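Local coordinates for protein beta-ketothiolase BktB (Ralstonia eutropha, PDB 4NZS) that catalyses the condensation of acetyl-CoA with a second acetyl-CoA or with propionyl-CoA, giving acetoacetyl-CoA or beta-ketovaleryl-CoA, and supports production of the copolyester PHBV, at residues A31-G36 with G73-V78; L38-A43 with G80-N85; L89-L94 with G98-V103. One frame throughout, in Å; residues are numbered along the deposited sequence.

Interaction 1: A31-G36 with G73-V78; sequences APAELG and GRVAAV
Ala33, in the first turn of helix 32-47, meets Val75 of helix 72-79 methyl to methyl: Ala33 CB lies 3.8 Å from Val75 CG1. The valine is turned so that CG1 stands anti to its own N (chi1 173°), and this branch makes the touch. The carbonyl of Ala33 also faces the neighbouring helix, with Ala33 O 4.4 Å from Ala76 CA, a loose van der Waals approach. Glu34 points its CB away from helix 72-79, but its bent chain brings the carboxylate back, where OE2 forms a salt bridge with Arg68 and OE1 a weak hydrogen bond with Asn79. In the N-terminal half of the thiolase fold these two helices run in roughly the same direction, their short axes crossing at -41° and approaching to 8.2 Å. Ala33, Gly36 and Ala76 give the small surfaces that such a close approach needs. Gly36 is where the backbones come nearest, its CA 4.9 Å from Ala76 CA. With no side chain on the glycine, Ala76 CB settles directly on the helix backbone, 3.8 Å from Gly36 C and 4.0 Å from Gly36 O. The same alanine also touches Phe59 of strand 57-60, and Val75 packs on Pro157 of the second subunit.

Interaction 2: L38-A43 with G80-N85; sequences LVVREA and GGVTIN
Gly80, just past the end of helix 72-79, lies against the backbone of helix 32-47, its CA 4.5 Å from Arg41 CA. A CB here would point at the helix and run into Val40 CB, so the lack of a side chain is what lets the chain come this near. The glycine carbonyl is turned onto the helix as well. Gly80 O stands 3.5 Å from Arg41 CA in a CA-H...O contact, bent at the hydrogen to 126° and therefore weak at best. The aliphatic part of Arg41 passes over the same oxygen: its CB is 3.7 Å from Gly80 O, and CG and CD follow at nearly the same range. Chi1 (-160°) keeps CG beside the glycine oxygen, while the bends at chi2 and chi3 only steer CD and the guanidinium beyond it. The loop 80-85 connects helix 72-79 to strand 88-92 in the N-terminal thiolase domain, and its first residues pack against helix 32-47, whose Val39 and Ala43 pack on strand 257-267 of the central sheet. Gly81 follows with a positive phi of 100°, a backbone shape suited to glycine, and the chain turns here. Val82 adds an apolar side chain, its CG2 4.0 Å from Val40 CG1, the two valines crossing at about a right angle. Val40 CG1 is anti to its own N, so that this one methyl touches both Val82 CG2 and Gly80 O, the latter 3.9 Å away.

Interaction 3: L89-L94 with G98-V103; sequences LTVNRL and GLQAIV
Arg93 spends two of its guanidinium nitrogens on a single atom, the amide oxygen of Gln100. NE donates to Gln100 OE1 at 2.8 Å and NH2 donates to the same OE1 at 2.7 Å, a side-on grip by the NE edge. The oxygen lies near the guanidinium plane, yet the two bonds reach it differently. NE arrives in the carbonyl plane on a lone pair, whereas NH2 comes from above that plane, because the guanidinium and amide planes are 40° apart. Sharing one acceptor bends both bonds, to about 140° at the hydrogens. His287 NE2 also hydrogen-bonds to this oxygen, and Arg93 NH1 bonds Gln390 OE1, so the buried guanidinium is held along more than one edge and its rotation is largely fixed. Gln100 leaves the helix with CG anti to its N (chi1 171°), which sets CG against Val91 CG1 at 3.8 Å; the two side chains cross at about a right angle and supply the apolar half of the contact. The bend at chi2 then turns the amide toward the arginine. At the end of the strand, Asn92 OD1 accepts from Leu94 N at 2.6 Å in an Asx turn that shapes the exit into the loop. Thr90, Val91 and Asn92 also pair antiparallel with a strand of the second subunit, continuing the sheet across the interface. Strand 88-92, a tight loop and helix 97-110 form a strand-loop-helix unit of the thiolase fold, in which the nucleophilic cysteine sits at the N-terminal end of the helix; by similarity Cys95 fills that place, and the Arg93 side chain lies about 8 Å from its side chain.

In the fold
Interactions 1 and 2 share helix 32-47 and have centres about 9 Å apart. The loop of interaction 2 follows directly on helix 72-79 and is tied back to it, with Ala77 O 3.1 Å from Val82 N and Arg74 NH1 2.8 Å from Ile84 O, both probable hydrogen bonds. Strand 88-92 comes next in the chain, and Gly73 N lies 2.8 Å from Thr90 OG1, probably bonded, which joins interaction 1 to interaction 3. Interactions 2 and 3 are about 17 Å apart between centres. The first two lie away from the annotated sites, while Arg93 in interaction 3 is about 10 Å, side chain to side chain, from the predicted proton acceptor Cys385. All three touch the second subunit.

Interaction 1: A31-G36 with G73-V78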
loop_
_atom_site.group_PDB
_atom_site.type_symbol
_atom_site.label_atom_id
_atom_site.label_comp_id
_atom_site.label_asym_id
_atom_site.label_seq_id
_atom_site.Cartn_x
_atom_site.Cartn_y
_atom_site.Cartn_z
ATOM N N ALA A 31 -19.722 -2.920 7.324
ATOM C CA ALA A 31 -18.740 -2.254 8.146
ATOM C C ALA A 31 -19.200 -2.148 9.579
ATOM O O ALA A 31 -20.371 -2.079 9.853
ATOM C CB ALA A 31 -18.377 -0.888 7.578
ATOM N N PRO A 32 -18.270 -2.115 10.520
ATOM C CA PRO A 32 -18.739 -2.057 11.891
ATOM C C PRO A 32 -19.730 -0.928 12.119
ATOM O O PRO A 32 -20.720 -1.133 12.767
ATOM C CB PRO A 32 -17.438 -1.815 12.677
ATOM C CG PRO A 32 -16.378 -2.517 11.883
ATOM C CD PRO A 32 -16.797 -2.253 10.447
ATOM N N ALA A 33 -19.476 0.251 11.601
ATOM C CA ALA A 33 -20.499 1.364 11.707
ATOM C C ALA A 33 -21.901 0.876 11.348
ATOM O O ALA A 33 -22.840 1.069 12.161
ATOM C CB ALA A 33 -20.132 2.548 10.852
ATOM N N GLU A 34 -22.032 0.123 10.247
ATOM C CA GLU A 34 -23.367 -0.369 9.854
ATOM C C GLU A 34 -23.958 -1.463 10.725
ATOM O O GLU A 34 -25.103 -1.351 11.146
ATOM C CB GLU A 34 -23.415 -0.751 8.377
ATOM C CG GLU A 34 -23.541 0.469 7.452
ATOM C CD GLU A 34 -22.736 1.669 7.901
ATOM O OE1 GLU A 34 -23.110 2.312 8.919
ATOM O OE2 GLU A 34 -21.705 1.980 7.269
ATOM N N LEU A 35 -23.208 -2.517 11.033
ATOM C CA LEU A 35 -23.704 -3.505 11.967
ATOM C C LEU A 35 -24.217 -2.776 13.219
ATOM O O LEU A 35 -25.290 -3.050 13.758
ATOM C CB LEU A 35 -22.522 -4.388 12.401
ATOM C CG LEU A 35 -21.779 -5.239 11.413
ATOM C CD1 LEU A 35 -21.003 -6.294 12.162
ATOM C CD2 LEU A 35 -22.767 -5.916 10.505
ATOM N N GLY A 36 -23.417 -1.840 13.713
ATOM C CA GLY A 36 -23.753 -1.175 14.964
ATOM C C GLY A 36 -24.956 -0.275 14.867
ATOM O O GLY A 36 -25.780 -0.261 15.772
ATOM N N GLY A 73 -18.707 4.852 18.047
ATOM C CA GLY A 73 -19.859 4.872 18.948
ATOM C C GLY A 73 -20.837 6.021 18.680
ATOM O O GLY A 73 -21.996 5.934 18.983
ATOM N N ARG A 74 -20.348 7.122 18.164
ATOM C CA ARG A 74 -21.215 8.225 17.803
ATOM C C ARG A 74 -21.872 7.875 16.507
ATOM O O ARG A 74 -23.032 8.206 16.307
ATOM C CB ARG A 74 -20.406 9.495 17.691
ATOM C CG ARG A 74 -21.122 10.731 17.160
ATOM C CD ARG A 74 -21.816 11.531 18.236
ATOM N NE ARG A 74 -22.157 12.849 17.721
ATOM C CZ ARG A 74 -22.924 13.736 18.349
ATOM N NH1 ARG A 74 -23.440 13.473 19.545
ATOM N NH2 ARG A 74 -23.192 14.893 17.768
ATOM N N VAL A 75 -21.175 7.182 15.613
ATOM C CA VAL A 75 -21.802 6.839 14.327
ATOM C C VAL A 75 -22.854 5.742 14.498
ATOM O O VAL A 75 -23.875 5.731 13.794
ATOM C CB VAL A 75 -20.777 6.378 13.249
ATOM C CG1 VAL A 75 -21.510 5.883 12.000
ATOM C CG2 VAL A 75 -19.838 7.494 12.847
ATOM N N ALA A 76 -22.590 4.771 15.354
ATOM C CA ALA A 76 -23.577 3.733 15.540
ATOM C C ALA A 76 -24.797 4.346 16.155
ATOM O O ALA A 76 -25.911 4.038 15.770
ATOM C CB ALA A 76 -23.052 2.614 16.407
ATOM N N ALA A 77 -24.584 5.211 17.129
ATOM C CA ALA A 77 -25.706 5.833 17.781
ATOM C C ALA A 77 -26.484 6.734 16.859
ATOM O O ALA A 77 -27.666 6.578 16.689
ATOM C CB ALA A 77 -25.200 6.649 18.955
ATOM N N VAL A 78 -25.781 7.634 16.204
ATOM C CA VAL A 78 -26.429 8.623 15.369
ATOM C C VAL A 78 -27.063 8.002 14.138
ATOM O O VAL A 78 -28.124 8.402 13.698
ATOM C CB VAL A 78 -25.502 9.785 15.043
ATOM C CG1 VAL A 78 -26.255 10.847 14.282
ATOM C CG2 VAL A 78 -24.934 10.350 16.327
#

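Interaction 2: L38-A43 with G80-N85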
loop_
_atom_site.group_PDB
_atom_site.type_symbol
_atom_site.label_atom_id
_atom_site.label_comp_id
_atom_site.label_asym_id
_atom_site.label_seq_id
_atom_site.Cartn_x
_atom_site.Cartn_y
_atom_site.Cartn_z
ATOM N N LEU A 38 -27.474 -0.543 13.088
ATOM C CA LEU A 38 -28.647 -1.437 12.978
ATOM C C LEU A 38 -29.101 -1.842 14.351
ATOM O O LEU A 38 -30.156 -1.421 14.791
ATOM C CB LEU A 38 -28.317 -2.687 12.105
ATOM C CG LEU A 38 -29.274 -3.896 12.030
ATOM C CD1 LEU A 38 -30.240 -3.826 10.861
ATOM C CD2 LEU A 38 -28.522 -5.214 11.912
ATOM N N VAL A 39 -28.273 -2.608 15.063
ATOM C CA VAL A 39 -28.652 -3.087 16.400
ATOM C C VAL A 39 -28.984 -1.955 17.344
ATOM O O VAL A 39 -29.629 -2.148 18.357
ATOM C CB VAL A 39 -27.558 -3.941 17.093
ATOM C CG1 VAL A 39 -27.195 -5.148 16.233
ATOM C CG2 VAL A 39 -26.340 -3.087 17.426
ATOM N N VAL A 40 -28.521 -0.769 17.067
ATOM C CA VAL A 40 -28.965 0.318 17.908
ATOM C C VAL A 40 -30.402 0.533 17.558
ATOM O O VAL A 40 -31.250 0.508 18.444
ATOM C CB VAL A 40 -28.188 1.583 17.695
ATOM C CG1 VAL A 40 -28.840 2.735 18.461
ATOM C CG2 VAL A 40 -26.755 1.377 18.143
ATOM N N ARG A 41 -30.692 0.710 16.271
ATOM C CA ARG A 41 -32.062 0.991 15.885
ATOM C C ARG A 41 -32.996 -0.106 16.326
ATOM O O ARG A 41 -34.078 0.159 16.893
ATOM C CB ARG A 41 -32.207 1.183 14.406
ATOM C CG ARG A 41 -33.480 1.936 14.074
ATOM C CD ARG A 41 -33.257 2.916 12.958
ATOM N NE ARG A 41 -33.106 2.205 11.689
ATOM C CZ ARG A 41 -34.130 1.678 10.986
ATOM N NH1 ARG A 41 -35.396 1.755 11.422
ATOM N NH2 ARG A 41 -33.903 1.066 9.828
ATOM N N GLU A 42 -32.586 -1.342 16.145
ATOM C CA GLU A 42 -33.461 -2.421 16.567
ATOM C C GLU A 42 -33.741 -2.507 18.073
ATOM O O GLU A 42 -34.853 -2.840 18.508
ATOM C CB GLU A 42 -32.938 -3.761 16.098
ATOM C CG GLU A 42 -34.064 -4.711 15.793
ATOM C CD GLU A 42 -34.970 -4.119 14.734
ATOM O OE1 GLU A 42 -35.836 -3.297 15.112
ATOM O OE2 GLU A 42 -34.783 -4.439 13.535
ATOM N N ALA A 43 -32.742 -2.226 18.882
ATOM C CA ALA A 43 -32.908 -2.390 20.294
ATOM C C ALA A 43 -33.809 -1.299 20.831
ATOM O O ALA A 43 -34.412 -1.452 21.866
ATOM C CB ALA A 43 -31.547 -2.372 20.986
ATOM N N GLY A 80 -28.350 5.136 14.008
ATOM C CA GLY A 80 -29.450 4.280 14.411
ATOM C C GLY A 80 -30.525 5.037 15.162
ATOM O O GLY A 80 -31.249 4.437 15.955
ATOM N N GLY A 81 -30.597 6.350 14.934
ATOM C CA GLY A 81 -31.689 7.184 15.416
ATOM C C GLY A 81 -31.510 8.030 16.678
ATOM O O GLY A 81 -32.366 8.874 16.974
ATOM N N VAL A 82 -30.430 7.806 17.433
ATOM C CA VAL A 82 -30.199 8.501 18.705
ATOM C C VAL A 82 -29.881 9.960 18.506
ATOM O O VAL A 82 -29.260 10.342 17.531
ATOM C CB VAL A 82 -29.009 7.903 19.430
ATOM C CG1 VAL A 82 -28.645 8.729 20.669
ATOM C CG2 VAL A 82 -29.282 6.443 19.780
ATOM N N THR A 83 -30.280 10.806 19.437
ATOM C CA THR A 83 -29.982 12.203 19.254
ATOM C C THR A 83 -28.513 12.487 19.271
ATOM O O THR A 83 -27.714 11.945 20.041
ATOM C CB THR A 83 -30.611 13.135 20.276
ATOM O OG1 THR A 83 -30.563 12.506 21.569
ATOM C CG2 THR A 83 -32.016 13.467 19.846
ATOM N N ILE A 84 -28.224 13.370 18.343
ATOM C CA ILE A 84 -27.030 14.103 18.194
ATOM C C ILE A 84 -26.750 14.825 19.512
ATOM O O ILE A 84 -25.609 15.216 19.789
ATOM C CB ILE A 84 -27.318 15.064 16.992
ATOM C CG1 ILE A 84 -26.164 15.122 15.991
ATOM C CG2 ILE A 84 -27.779 16.453 17.454
ATOM C CD1 ILE A 84 -26.640 15.102 14.549
ATOM N N ASN A 85 -27.795 15.044 20.310
ATOM C CA ASN A 85 -27.649 15.643 21.651
ATOM C C ASN A 85 -27.057 14.668 22.684
ATOM O O ASN A 85 -26.836 15.043 23.831
ATOM C CB ASN A 85 -28.989 16.203 22.183
ATOM C CG ASN A 85 -29.675 17.228 21.231
ATOM O OD1 ASN A 85 -29.097 17.741 20.268
ATOM N ND2 ASN A 85 -30.938 17.513 21.522
#

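Interaction 3: L89-L94 with G98-V103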
loop_
_atom_site.group_PDB
_atom_site.type_symbol
_atom_site.label_atom_id
_atom_site.label_comp_id
_atom_site.label_asym_id
_atom_site.label_seq_id
_atom_site.Cartn_x
_atom_site.Cartn_y
_atom_site.Cartn_z
ATOM N N LEU A 89 -19.275 7.136 23.138
ATOM C CA LEU A 89 -17.913 6.860 23.455
ATOM C C LEU A 89 -17.561 5.485 22.952
ATOM O O LEU A 89 -18.317 4.570 23.110
ATOM C CB LEU A 89 -17.785 6.847 24.960
ATOM C CG LEU A 89 -16.514 6.204 25.482
ATOM C CD1 LEU A 89 -15.431 7.254 25.432
ATOM C CD2 LEU A 89 -16.675 5.667 26.905
ATOM N N THR A 90 -16.420 5.328 22.307
ATOM C CA THR A 90 -16.032 4.004 21.904
ATOM C C THR A 90 -15.019 3.609 22.894
ATOM O O THR A 90 -14.346 4.478 23.423
ATOM C CB THR A 90 -15.463 3.999 20.509
ATOM O OG1 THR A 90 -16.476 4.531 19.673
ATOM C CG2 THR A 90 -15.124 2.521 20.077
ATOM N N VAL A 91 -14.913 2.328 23.157
ATOM C CA VAL A 91 -14.076 1.864 24.240
ATOM C C VAL A 91 -13.372 0.575 23.861
ATOM O O VAL A 91 -13.821 -0.154 23.002
ATOM C CB VAL A 91 -14.980 1.640 25.439
ATOM C CG1 VAL A 91 -14.388 0.667 26.430
ATOM C CG2 VAL A 91 -15.257 2.975 26.108
ATOM N N ASN A 92 -12.193 0.353 24.415
ATOM C CA ASN A 92 -11.471 -0.864 24.105
ATOM C C ASN A 92 -10.847 -1.572 25.293
ATOM O O ASN A 92 -9.932 -1.072 25.893
ATOM C CB ASN A 92 -10.408 -0.586 23.048
ATOM C CG ASN A 92 -9.544 -1.792 22.764
ATOM O OD1 ASN A 92 -9.907 -2.904 23.091
ATOM N ND2 ASN A 92 -8.398 -1.572 22.165
ATOM N N ARG A 93 -11.310 -2.777 25.568
ATOM C CA ARG A 93 -10.664 -3.654 26.523
ATOM C C ARG A 93 -10.465 -5.017 25.908
ATOM O O ARG A 93 -10.725 -6.022 26.535
ATOM C CB ARG A 93 -11.417 -3.759 27.842
ATOM C CG ARG A 93 -10.502 -4.106 29.006
ATOM C CD ARG A 93 -11.247 -4.519 30.259
ATOM N NE ARG A 93 -11.834 -3.374 30.929
ATOM C CZ ARG A 93 -11.220 -2.662 31.859
ATOM N NH1 ARG A 93 -10.006 -2.986 32.244
ATOM N NH2 ARG A 93 -11.828 -1.629 32.404
ATOM N N LEU A 94 -10.037 -5.029 24.657
ATOM C CA LEU A 94 -9.752 -6.259 23.947
ATOM C C LEU A 94 -10.999 -7.130 23.903
ATOM O O LEU A 94 -12.053 -6.663 23.517
ATOM C CB LEU A 94 -8.549 -6.980 24.563
ATOM C CG LEU A 94 -7.182 -6.489 24.154
ATOM C CD1 LEU A 94 -6.947 -6.737 22.683
ATOM C CD2 LEU A 94 -7.021 -5.027 24.502
ATOM N N GLY A 98 -16.963 -5.492 24.756
ATOM C CA GLY A 98 -18.405 -5.452 24.674
ATOM C C GLY A 98 -19.141 -5.382 25.992
ATOM O O GLY A 98 -20.085 -4.640 26.123
ATOM N N LEU A 99 -18.697 -6.152 26.967
ATOM C CA LEU A 99 -19.259 -6.080 28.296
ATOM C C LEU A 99 -18.872 -4.759 28.914
ATOM O O LEU A 99 -19.655 -4.024 29.499
ATOM C CB LEU A 99 -18.682 -7.204 29.138
ATOM C CG LEU A 99 -19.300 -7.576 30.467
ATOM C CD1 LEU A 99 -20.808 -7.373 30.444
ATOM C CD2 LEU A 99 -18.968 -9.028 30.721
ATOM N N GLN A 100 -17.611 -4.470 28.787
ATOM C CA GLN A 100 -17.101 -3.271 29.340
ATOM C C GLN A 100 -17.917 -2.064 28.887
ATOM O O GLN A 100 -18.087 -1.072 29.623
ATOM C CB GLN A 100 -15.658 -3.165 28.888
ATOM C CG GLN A 100 -15.024 -1.846 29.199
ATOM C CD GLN A 100 -15.094 -1.595 30.651
ATOM O OE1 GLN A 100 -14.304 -2.148 31.405
ATOM N NE2 GLN A 100 -16.049 -0.762 31.063
ATOM N N ALA A 101 -18.377 -2.123 27.646
ATOM C CA ALA A 101 -19.240 -1.049 27.132
ATOM C C ALA A 101 -20.548 -1.107 27.858
ATOM O O ALA A 101 -21.077 -0.100 28.270
ATOM C CB ALA A 101 -19.450 -1.159 25.634
ATOM N N ILE A 102 -21.077 -2.299 28.018
ATOM C CA ILE A 102 -22.222 -2.429 28.881
ATOM C C ILE A 102 -21.946 -1.752 30.234
ATOM O O ILE A 102 -22.666 -0.817 30.616
ATOM C CB ILE A 102 -22.619 -3.901 29.022
ATOM C CG1 ILE A 102 -23.786 -4.190 28.086
ATOM C CG2 ILE A 102 -23.036 -4.232 30.435
ATOM C CD1 ILE A 102 -23.428 -4.008 26.652
ATOM N N VAL A 103 -20.892 -2.188 30.925
ATOM C CA VAL A 103 -20.536 -1.611 32.207
ATOM C C VAL A 103 -20.376 -0.086 32.193
ATOM O O VAL A 103 -20.849 0.586 33.097
ATOM C CB VAL A 103 -19.210 -2.141 32.716
ATOM C CG1 VAL A 103 -18.711 -1.261 33.832
ATOM C CG2 VAL A 103 -19.321 -3.595 33.145
#